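Hypothetical sugar ABC-transporter sugar binding protein (Arthrobacter globiformis, PDB 7BVT) binds cyclic alpha-maltosyl-1,6-maltose and probably delivers this cyclic tetrasaccharide to an ABC transporter for import. Local coordinates at residues G89-V94 with T123-I128; V133-S138 with E297-F302; N119-S124 with A368-N373. One frame throughout, in Å; residues are numbered along the deposited sequence.

In the fold
Interactions 1 and 2 are largely buried, whereas interaction 3 lies nearer the surface. Interaction 2 is backbone pairing within the central sheet, with bridging waters alongside and a serine-glutamate couple at one end. Next to it, interaction 1 is apolar, a phenylalanine ring and branched side chains with no hydrogen bond between the two segments; backbone bonds between Gly-126 and Val-133 and between Gly-89 and Gln-298 tie it to interaction 2. Interaction 3 shares helix 120-125 with interaction 1 and rests on small alanines and a bridging water. Interactions 1 and 3 each send one charged side chain, Asp-90 and Arg-371, to the same glucose, and Asn-373 binds Phe-125 O between them.

Interaction 1. Residues G89-V94 with T123-I128; sequences GDLVWV and TSFGTI. With GLC (alpha-D-glucopyranose), chain B.
The Phe-125 ring carries the methyl CD1 of Leu-91 over one face and meets CB of Val-94 at its edge. The Trp-93 ring, for its part, has CB of Asp-90 over one face, displaced toward the rim. The Phe-125 packing joins the end of strand 86-90 to the end of helix 120-125 in the solute-binding fold; Leu-91 is the middle residue of an Asx turn begun by Asp-90. CD1 of Leu-91 makes a CH-pi contact, 3.5 Å from the centroid of the Phe-125 ring and 21° off its normal, displaced toward CD1 and CE1 of that ring. CG of Phe-125 stands anti to the backbone N (chi1 180°), which sends the ring across to the turn, where Leu-91 O lies only 3.1 Å from its CE1. Further along, Val-94 CB is 3.9 Å from Phe-125 CE1, and Val-94 CG1 reaches Ile-128 CD1 at 4.1 Å. No hydrogen bond joins the two segments. The carboxylate of Asp-90 is divided between two tasks: OD2 accepts from Val-92 N at 3.1 Å, met 59° out of the carboxylate plane, while OD1 receives the O3 hydroxyl of the glucose at 2.7 Å.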
loop_
_atom_site.group_PDB
_atom_site.type_symbol
_atom_site.label_atom_id
_atom_site.label_comp_id
_atom_site.label_asym_id
_atom_site.label_seq_id
_atom_site.Cartn_x
_atom_site.Cartn_y
_atom_site.Cartn_z
ATOM N N GLY A 89 7.123 -10.419 3.070
ATOM C CA GLY A 89 6.117 -10.527 2.012
ATOM C C GLY A 89 5.317 -9.269 1.841
ATOM O O GLY A 89 5.425 -8.360 2.649
ATOM N N ASP A 90 4.463 -9.247 0.842
ATOM C CA ASP A 90 3.518 -8.139 0.644
ATOM C C ASP A 90 2.504 -8.137 1.785
ATOM O O ASP A 90 2.170 -9.207 2.328
ATOM C CB ASP A 90 2.813 -8.265 -0.705
ATOM C CG ASP A 90 1.887 -7.048 -0.879
ATOM O OD1 ASP A 90 2.413 -5.912 -0.858
ATOM O OD2 ASP A 90 0.640 -7.234 -0.855
ATOM N N LEU A 91 1.978 -6.952 2.111
ATOM C CA LEU A 91 0.887 -6.799 3.116
ATOM C C LEU A 91 -0.169 -7.885 2.959
ATOM O O LEU A 91 -0.485 -8.596 3.942
ATOM C CB LEU A 91 0.242 -5.429 2.974
ATOM C CG LEU A 91 -0.844 -5.146 3.996
ATOM C CD1 LEU A 91 -0.243 -4.937 5.367
ATOM C CD2 LEU A 91 -1.665 -3.928 3.604
ATOM N N VAL A 92 -0.759 -7.984 1.788
ATOM C CA VAL A 92 -1.973 -8.831 1.620
ATOM C C VAL A 92 -1.573 -10.313 1.659
ATOM O O VAL A 92 -2.474 -11.152 1.705
ATOM C CB VAL A 92 -2.755 -8.436 0.349
ATOM C CG1 VAL A 92 -3.071 -6.950 0.358
ATOM C CG2 VAL A 92 -2.022 -8.802 -0.906
ATOM N N TRP A 93 -0.280 -10.639 1.657
ATOM C CA TRP A 93 0.130 -12.061 1.789
ATOM C C TRP A 93 0.047 -12.537 3.229
ATOM O O TRP A 93 -0.028 -13.760 3.432
ATOM C CB TRP A 93 1.525 -12.328 1.258
ATOM C CG TRP A 93 1.710 -12.065 -0.193
ATOM C CD1 TRP A 93 0.764 -11.746 -1.131
ATOM C CD2 TRP A 93 2.956 -12.179 -0.877
ATOM N NE1 TRP A 93 1.366 -11.620 -2.352
ATOM C CE2 TRP A 93 2.704 -11.869 -2.226
ATOM C CE3 TRP A 93 4.252 -12.464 -0.470
ATOM C CZ2 TRP A 93 3.724 -11.863 -3.166
ATOM C CZ3 TRP A 93 5.269 -12.440 -1.402
ATOM C CH2 TRP A 93 4.994 -12.148 -2.731
ATOM N N VAL A 94 0.182 -11.653 4.197
ATOM C CA VAL A 94 0.354 -12.098 5.615
ATOM C C VAL A 94 -0.711 -13.105 5.992
ATOM O O VAL A 94 -0.400 -14.155 6.544
ATOM C CB VAL A 94 0.403 -10.919 6.596
ATOM C CG1 VAL A 94 0.369 -11.399 8.022
ATOM C CG2 VAL A 94 1.631 -10.084 6.344
ATOM N N THR A 123 0.190 -2.620 12.554
ATOM C CA THR A 123 0.239 -3.620 13.646
ATOM C C THR A 123 -1.140 -4.259 13.771
ATOM O O THR A 123 -1.229 -5.452 14.035
ATOM C CB THR A 123 0.747 -3.074 14.980
ATOM O OG1 THR A 123 -0.033 -1.914 15.321
ATOM C CG2 THR A 123 2.235 -2.798 14.894
ATOM N N SER A 124 -2.214 -3.498 13.584
ATOM C CA SER A 124 -3.574 -4.094 13.657
ATOM C C SER A 124 -3.756 -5.144 12.569
ATOM O O SER A 124 -4.265 -6.228 12.871
ATOM C CB SER A 124 -4.623 -3.037 13.529
ATOM O OG SER A 124 -4.565 -2.271 14.717
ATOM N N PHE A 125 -3.383 -4.797 11.357
ATOM C CA PHE A 125 -3.395 -5.691 10.186
ATOM C C PHE A 125 -2.628 -6.960 10.547
ATOM O O PHE A 125 -3.130 -8.052 10.341
ATOM C CB PHE A 125 -2.779 -5.003 8.977
ATOM C CG PHE A 125 -2.778 -5.905 7.771
ATOM C CD1 PHE A 125 -1.795 -6.844 7.580
ATOM C CD2 PHE A 125 -3.874 -5.960 6.929
ATOM C CE1 PHE A 125 -1.854 -7.724 6.529
ATOM C CE2 PHE A 125 -3.925 -6.820 5.855
ATOM C CZ PHE A 125 -2.916 -7.732 5.681
ATOM N N GLY A 126 -1.456 -6.812 11.164
ATOM C CA GLY A 126 -0.557 -7.932 11.489
ATOM C C GLY A 126 -0.963 -8.777 12.676
ATOM O O GLY A 126 -0.200 -9.624 13.065
ATOM N N THR A 127 -2.133 -8.493 13.262
ATOM C CA THR A 127 -2.658 -9.218 14.412
ATOM C C THR A 127 -3.648 -10.268 13.898
ATOM O O THR A 127 -4.714 -9.909 13.331
ATOM C CB THR A 127 -3.258 -8.266 15.449
ATOM O OG1 THR A 127 -2.259 -7.362 15.923
ATOM C CG2 THR A 127 -3.781 -9.084 16.605
ATOM N N ILE A 128 -3.273 -11.522 14.035
ATOM C CA ILE A 128 -4.113 -12.676 13.619
ATOM C C ILE A 128 -4.207 -13.660 14.784
ATOM O O ILE A 128 -3.175 -14.004 15.340
ATOM C CB ILE A 128 -3.606 -13.297 12.297
ATOM C CG1 ILE A 128 -3.691 -12.261 11.178
ATOM C CG2 ILE A 128 -4.415 -14.548 11.991
ATOM C CD1 ILE A 128 -3.031 -12.625 9.860
HETATM C C1 GLC B . 2.093 -1.894 -4.127
HETATM C C2 GLC B . 1.901 -2.219 -2.678
HETATM C C3 GLC B . 1.042 -3.449 -2.523
HETATM C C4 GLC B . -0.268 -3.215 -3.294
HETATM C C5 GLC B . 0.045 -2.986 -4.767
HETATM C C6 GLC B . -1.245 -2.713 -5.560
HETATM O O2 GLC B . 3.182 -2.275 -2.075
HETATM O O3 GLC B . 0.829 -3.699 -1.123
HETATM O O4 GLC B . -1.126 -4.337 -3.223
HETATM O O5 GLC B . 0.841 -1.830 -4.866
HETATM O O6 GLC B . -0.981 -2.992 -6.932
#

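Interaction 2. Residues V133-S138 with E297-F302; sequences VSVPVS and EQAMVF
Antiparallel pairing of strands 131-136 and 292-301 joins residues 133-138 to 297-302 in the central sheet, with Val-135 and Ala-299 as a hydrogen-bonded pair. Val-135 N donates to Ala-299 O at 3.0 Å, and Ala-299 N returns a shorter bond to Val-135 O at 2.7 Å. Pro-136 and Gln-298 follow as a non-hydrogen-bonded pair, a position where the missing N-H of proline costs this pairing nothing. Beyond it, Glu-297 O is gripped twice, by Val-137 N and Ser-138 N, both from the same face of its plane. In this solute-binding protein the same strand 292-301 also pairs with strand 86-90 and runs past the sugar pocket at Gly-295 and Gly-296. On the sheet face of Val-135, the methyl CB of Ala-299 meets Val-137 CG1 at 3.8 Å and also packs on Leu-316 of helix 306-319. On the other face, Gln-298 bends at chi2 (-57°) and folds its amide back over Pro-136, putting OE1 3.2 Å from Pro-136 CA and close to its CB. One water links that OE1 to Ser-134 OG; another links NE2, which also donates to Gly-296 O, to Ser-138 O. The hydroxyl of Ser-138 works both ways: OG accepts from Glu-297 N and donates to Glu-297 OE1 at 2.8 Å, from above the carboxylate plane, while Trp-36 NE1 also binds that OE1 and Tyr-35 OH binds OE2.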
loop_
_atom_site.group_PDB
_atom_site.type_symbol
_atom_site.label_atom_id
_atom_site.label_comp_id
_atom_site.label_asym_id
_atom_site.label_seq_id
_atom_site.Cartn_x
_atom_site.Cartn_y
_atom_site.Cartn_z
ATOM N N VAL A 133 1.568 -11.399 14.307
ATOM C CA VAL A 133 2.239 -12.419 13.449
ATOM C C VAL A 133 3.069 -11.744 12.344
ATOM O O VAL A 133 3.917 -12.409 11.753
ATOM C CB VAL A 133 1.258 -13.412 12.828
ATOM C CG1 VAL A 133 0.619 -14.259 13.926
ATOM C CG2 VAL A 133 0.239 -12.746 11.889
ATOM N N SER A 134 2.843 -10.466 12.052
ATOM C CA SER A 134 3.667 -9.678 11.127
ATOM C C SER A 134 3.951 -8.286 11.717
ATOM O O SER A 134 3.196 -7.751 12.552
ATOM C CB SER A 134 3.063 -9.581 9.734
ATOM O OG SER A 134 1.856 -8.833 9.742
ATOM N N VAL A 135 5.026 -7.705 11.240
ATOM C CA VAL A 135 5.335 -6.287 11.507
ATOM C C VAL A 135 5.763 -5.709 10.178
ATOM O O VAL A 135 6.528 -6.324 9.442
ATOM C CB VAL A 135 6.363 -6.125 12.646
ATOM C CG1 VAL A 135 7.698 -6.767 12.291
ATOM C CG2 VAL A 135 6.555 -4.693 13.060
ATOM N N PRO A 136 5.367 -4.490 9.841
ATOM C CA PRO A 136 5.884 -3.874 8.621
ATOM C C PRO A 136 7.366 -3.531 8.766
ATOM O O PRO A 136 7.813 -3.095 9.789
ATOM C CB PRO A 136 5.042 -2.606 8.511
ATOM C CG PRO A 136 4.701 -2.251 9.922
ATOM C CD PRO A 136 4.446 -3.598 10.549
ATOM N N VAL A 137 8.108 -3.723 7.678
ATOM C CA VAL A 137 9.524 -3.311 7.567
ATOM C C VAL A 137 9.711 -2.340 6.422
ATOM O O VAL A 137 10.812 -1.793 6.311
ATOM C CB VAL A 137 10.438 -4.534 7.425
ATOM C CG1 VAL A 137 10.433 -5.283 8.744
ATOM C CG2 VAL A 137 10.076 -5.435 6.270
ATOM N N SER A 138 8.671 -2.064 5.642
ATOM C CA SER A 138 8.655 -0.910 4.713
ATOM C C SER A 138 7.205 -0.472 4.545
ATOM O O SER A 138 6.301 -1.259 4.928
ATOM C CB SER A 138 9.215 -1.266 3.390
ATOM O OG SER A 138 8.350 -2.124 2.691
ATOM N N GLU A 297 6.171 -3.973 2.666
ATOM C CA GLU A 297 6.601 -5.321 3.085
ATOM C C GLU A 297 6.442 -5.533 4.584
ATOM O O GLU A 297 6.722 -4.607 5.348
ATOM C CB GLU A 297 8.059 -5.514 2.724
ATOM C CG GLU A 297 8.219 -5.842 1.252
ATOM C CD GLU A 297 8.000 -4.700 0.271
ATOM O OE1 GLU A 297 8.665 -3.678 0.401
ATOM O OE2 GLU A 297 7.127 -4.848 -0.598
ATOM N N GLN A 298 6.030 -6.736 4.947
ATOM C CA GLN A 298 5.811 -7.152 6.337
ATOM C C GLN A 298 6.770 -8.309 6.624
ATOM O O GLN A 298 6.857 -9.202 5.783
ATOM C CB GLN A 298 4.387 -7.655 6.531
ATOM C CG GLN A 298 3.313 -6.840 5.811
ATOM C CD GLN A 298 3.278 -5.384 6.165
ATOM O OE1 GLN A 298 3.130 -5.022 7.337
ATOM N NE2 GLN A 298 3.371 -4.509 5.179
ATOM N N ALA A 299 7.331 -8.357 7.831
ATOM C CA ALA A 299 8.193 -9.494 8.220
ATOM C C ALA A 299 7.365 -10.413 9.099
ATOM O O ALA A 299 6.625 -9.905 9.948
ATOM C CB ALA A 299 9.446 -8.997 8.905
ATOM N N MET A 300 7.572 -11.691 8.957
ATOM C CA MET A 300 6.883 -12.800 9.668
ATOM C C MET A 300 7.956 -13.802 10.127
ATOM O O MET A 300 8.876 -14.064 9.336
ATOM C CB MET A 300 5.912 -13.490 8.723
ATOM C CG MET A 300 4.752 -12.582 8.337
ATOM S SD MET A 300 4.051 -13.096 6.783
ATOM C CE MET A 300 5.107 -12.176 5.649
ATOM N N VAL A 301 7.841 -14.303 11.344
ATOM C CA VAL A 301 8.777 -15.333 11.904
ATOM C C VAL A 301 8.033 -16.649 11.972
ATOM O O VAL A 301 6.986 -16.714 12.631
ATOM C CB VAL A 301 9.323 -14.917 13.267
ATOM C CG1 VAL A 301 10.106 -16.047 13.934
ATOM C CG2 VAL A 301 10.096 -13.628 13.213
ATOM N N PHE A 302 8.493 -17.677 11.274
ATOM C CA PHE A 302 7.880 -19.011 11.358
ATOM C C PHE A 302 8.321 -19.656 12.691
ATOM O O PHE A 302 9.519 -19.610 13.028
ATOM C CB PHE A 302 8.273 -19.908 10.179
ATOM C CG PHE A 302 7.562 -19.559 8.907
ATOM C CD1 PHE A 302 6.232 -19.906 8.735
ATOM C CD2 PHE A 302 8.189 -18.809 7.929
ATOM C CE1 PHE A 302 5.573 -19.574 7.566
ATOM C CE2 PHE A 302 7.513 -18.459 6.766
ATOM C CZ PHE A 302 6.208 -18.832 6.610
HETATM O O HOH W 1 5.845 -13.530 13.223
HETATM O O HOH W 2 2.124 -6.068 9.626
HETATM O O HOH W 3 3.582 -1.593 5.146
#

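Interaction 3. Residues N119-S124 with A368-N373; sequences NDALTS and AHARPN. With GLC (alpha-D-glucopyranose), chain B.
A first torsion of 68° sets CG of Asn-373 between its backbone N and carbonyl carbon and turns the amide toward the C-terminal end of helix 120-125, where ND2 lies 3.8 Å from Ser-124 O and donates to Phe-125 O. Arg-371, two residues earlier, bends at chi3 (-71°) and carries its guanidinium the other way, into the glycan pocket of this solute-binding protein. The two side chains thus diverge, Asn-373 to the helix end and Arg-371 to the sugar. Where the segment passes the helix, the packing is by small groups. CB of Ala-121 rests 3.7 Å from Ala-368 O and 4.4 Å from CB of Ala-370, bringing the backbones close. At the start of the helix Asn-119 is the N-cap, its OD1 accepting from Leu-122 N in the carbonyl plane, while its ND2 donates to a water at 3.0 Å that in turn donates to Ala-368 O. The water thus adds a polar link to the same carbonyl, in the weakly bonded strand 368-369, whose His-369 stacks on Trp-206. In the pocket, the guanidinium addresses O3 and O4 of one glucose with its edge and also forms a salt bridge with Glu-195 and a bond to Leu-294 O. Arg-371 NH1 donates to glucose O3 at 3.0 Å, the hydroxyl that donates to Asp-90. A leucine in place of Arg-371 would probably leave O3 and O4 of the sugar without their donors and Glu-195 without its positive mate. Arg-371 NH2 donates to GLC O4 at 2.8 Å, its N-H pointing almost straight at that oxygen (165°).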
loop_
_atom_site.group_PDB
_atom_site.type_symbol
_atom_site.label_atom_id
_atom_site.label_comp_id
_atom_site.label_asym_id
_atom_site.label_seq_id
_atom_site.Cartn_x
_atom_site.Cartn_y
_atom_site.Cartn_z
ATOM N N ASN A 119 3.306 2.134 12.943
ATOM C CA ASN A 119 1.980 2.544 12.437
ATOM C C ASN A 119 0.879 1.583 12.913
ATOM O O ASN A 119 0.936 0.369 12.675
ATOM C CB ASN A 119 2.053 2.608 10.912
ATOM C CG ASN A 119 0.702 2.957 10.327
ATOM O OD1 ASN A 119 -0.120 2.022 10.176
ATOM N ND2 ASN A 119 0.545 4.226 10.000
ATOM N N ASP A 120 -0.180 2.119 13.532
ATOM C CA ASP A 120 -1.200 1.267 14.174
ATOM C C ASP A 120 -1.993 0.456 13.139
ATOM O O ASP A 120 -2.430 -0.655 13.462
ATOM C CB ASP A 120 -2.157 2.165 14.976
ATOM C CG ASP A 120 -1.566 2.840 16.213
ATOM O OD1 ASP A 120 -0.452 2.540 16.619
ATOM O OD2 ASP A 120 -2.317 3.667 16.789
ATOM N N ALA A 121 -2.286 1.020 11.990
ATOM C CA ALA A 121 -3.060 0.310 10.968
ATOM C C ALA A 121 -2.263 -0.951 10.606
ATOM O O ALA A 121 -2.876 -1.998 10.398
ATOM C CB ALA A 121 -3.337 1.169 9.774
ATOM N N LEU A 122 -0.938 -0.840 10.531
ATOM C CA LEU A 122 -0.082 -2.003 10.160
ATOM C C LEU A 122 0.090 -3.019 11.286
ATOM O O LEU A 122 0.126 -4.242 10.985
ATOM C CB LEU A 122 1.259 -1.525 9.608
ATOM C CG LEU A 122 1.122 -0.732 8.313
ATOM C CD1 LEU A 122 2.391 -0.024 7.966
ATOM C CD2 LEU A 122 0.656 -1.629 7.174
ATOM N N THR A 123 0.190 -2.620 12.554
ATOM C CA THR A 123 0.239 -3.620 13.646
ATOM C C THR A 123 -1.140 -4.259 13.771
ATOM O O THR A 123 -1.229 -5.452 14.035
ATOM C CB THR A 123 0.747 -3.074 14.980
ATOM O OG1 THR A 123 -0.033 -1.914 15.321
ATOM C CG2 THR A 123 2.235 -2.798 14.894
ATOM N N SER A 124 -2.214 -3.498 13.584
ATOM C CA SER A 124 -3.574 -4.094 13.657
ATOM C C SER A 124 -3.756 -5.144 12.569
ATOM O O SER A 124 -4.265 -6.228 12.871
ATOM C CB SER A 124 -4.623 -3.037 13.529
ATOM O OG SER A 124 -4.565 -2.271 14.717
ATOM N N ALA A 368 -3.626 6.860 6.893
ATOM C CA ALA A 368 -3.598 5.732 5.955
ATOM C C ALA A 368 -4.294 4.544 6.618
ATOM O O ALA A 368 -4.157 4.295 7.890
ATOM C CB ALA A 368 -2.195 5.363 5.576
ATOM N N HIS A 369 -5.042 3.818 5.794
ATOM C CA HIS A 369 -5.737 2.593 6.206
ATOM C C HIS A 369 -5.017 1.394 5.639
ATOM O O HIS A 369 -4.409 1.535 4.596
ATOM C CB HIS A 369 -7.170 2.597 5.694
ATOM C CG HIS A 369 -8.059 3.658 6.233
ATOM N ND1 HIS A 369 -9.292 3.353 6.755
ATOM C CD2 HIS A 369 -7.965 5.011 6.253
ATOM C CE1 HIS A 369 -9.877 4.445 7.158
ATOM N NE2 HIS A 369 -9.125 5.481 6.826
ATOM N N ALA A 370 -5.175 0.233 6.282
ATOM C CA ALA A 370 -4.795 -1.065 5.703
ATOM C C ALA A 370 -6.042 -1.825 5.253
ATOM O O ALA A 370 -7.063 -1.734 5.931
ATOM C CB ALA A 370 -4.030 -1.905 6.715
ATOM N N ARG A 371 -5.882 -2.575 4.169
ATOM C CA ARG A 371 -6.850 -3.568 3.658
ATOM C C ARG A 371 -7.155 -4.570 4.755
ATOM O O ARG A 371 -6.426 -4.725 5.748
ATOM C CB ARG A 371 -6.291 -4.164 2.386
ATOM C CG ARG A 371 -6.466 -3.202 1.197
ATOM C CD ARG A 371 -5.618 -3.532 -0.003
ATOM N NE ARG A 371 -4.219 -3.241 0.303
ATOM C CZ ARG A 371 -3.202 -3.561 -0.467
ATOM N NH1 ARG A 371 -1.959 -3.253 -0.093
ATOM N NH2 ARG A 371 -3.431 -4.088 -1.651
ATOM N N PRO A 372 -8.310 -5.247 4.660
ATOM C CA PRO A 372 -8.659 -6.229 5.676
ATOM C C PRO A 372 -7.756 -7.463 5.627
ATOM O O PRO A 372 -7.311 -7.905 4.567
ATOM C CB PRO A 372 -10.078 -6.624 5.337
ATOM C CG PRO A 372 -10.142 -6.384 3.847
ATOM C CD PRO A 372 -9.311 -5.133 3.590
ATOM N N ASN A 373 -7.484 -7.987 6.824
ATOM C CA ASN A 373 -6.472 -9.051 7.038
ATOM C C ASN A 373 -7.107 -10.446 6.916
ATOM O O ASN A 373 -6.689 -11.362 7.611
ATOM C CB ASN A 373 -5.685 -8.843 8.326
ATOM C CG ASN A 373 -6.511 -9.019 9.564
ATOM O OD1 ASN A 373 -7.733 -9.245 9.476
ATOM N ND2 ASN A 373 -5.845 -8.903 10.705
HETATM C C1 GLC B . 2.093 -1.894 -4.127
HETATM C C2 GLC B . 1.901 -2.219 -2.678
HETATM C C3 GLC B . 1.042 -3.449 -2.523
HETATM C C4 GLC B . -0.268 -3.215 -3.294
HETATM C C5 GLC B . 0.045 -2.986 -4.767
HETATM C C6 GLC B . -1.245 -2.713 -5.560
HETATM O O2 GLC B . 3.182 -2.275 -2.075
HETATM O O3 GLC B . 0.829 -3.699 -1.123
HETATM O O4 GLC B . -1.126 -4.337 -3.223
HETATM O O5 GLC B . 0.841 -1.830 -4.866
HETATM O O6 GLC B . -0.981 -2.992 -6.932
HETATM O O HOH W 4 -2.296 4.982 9.674
#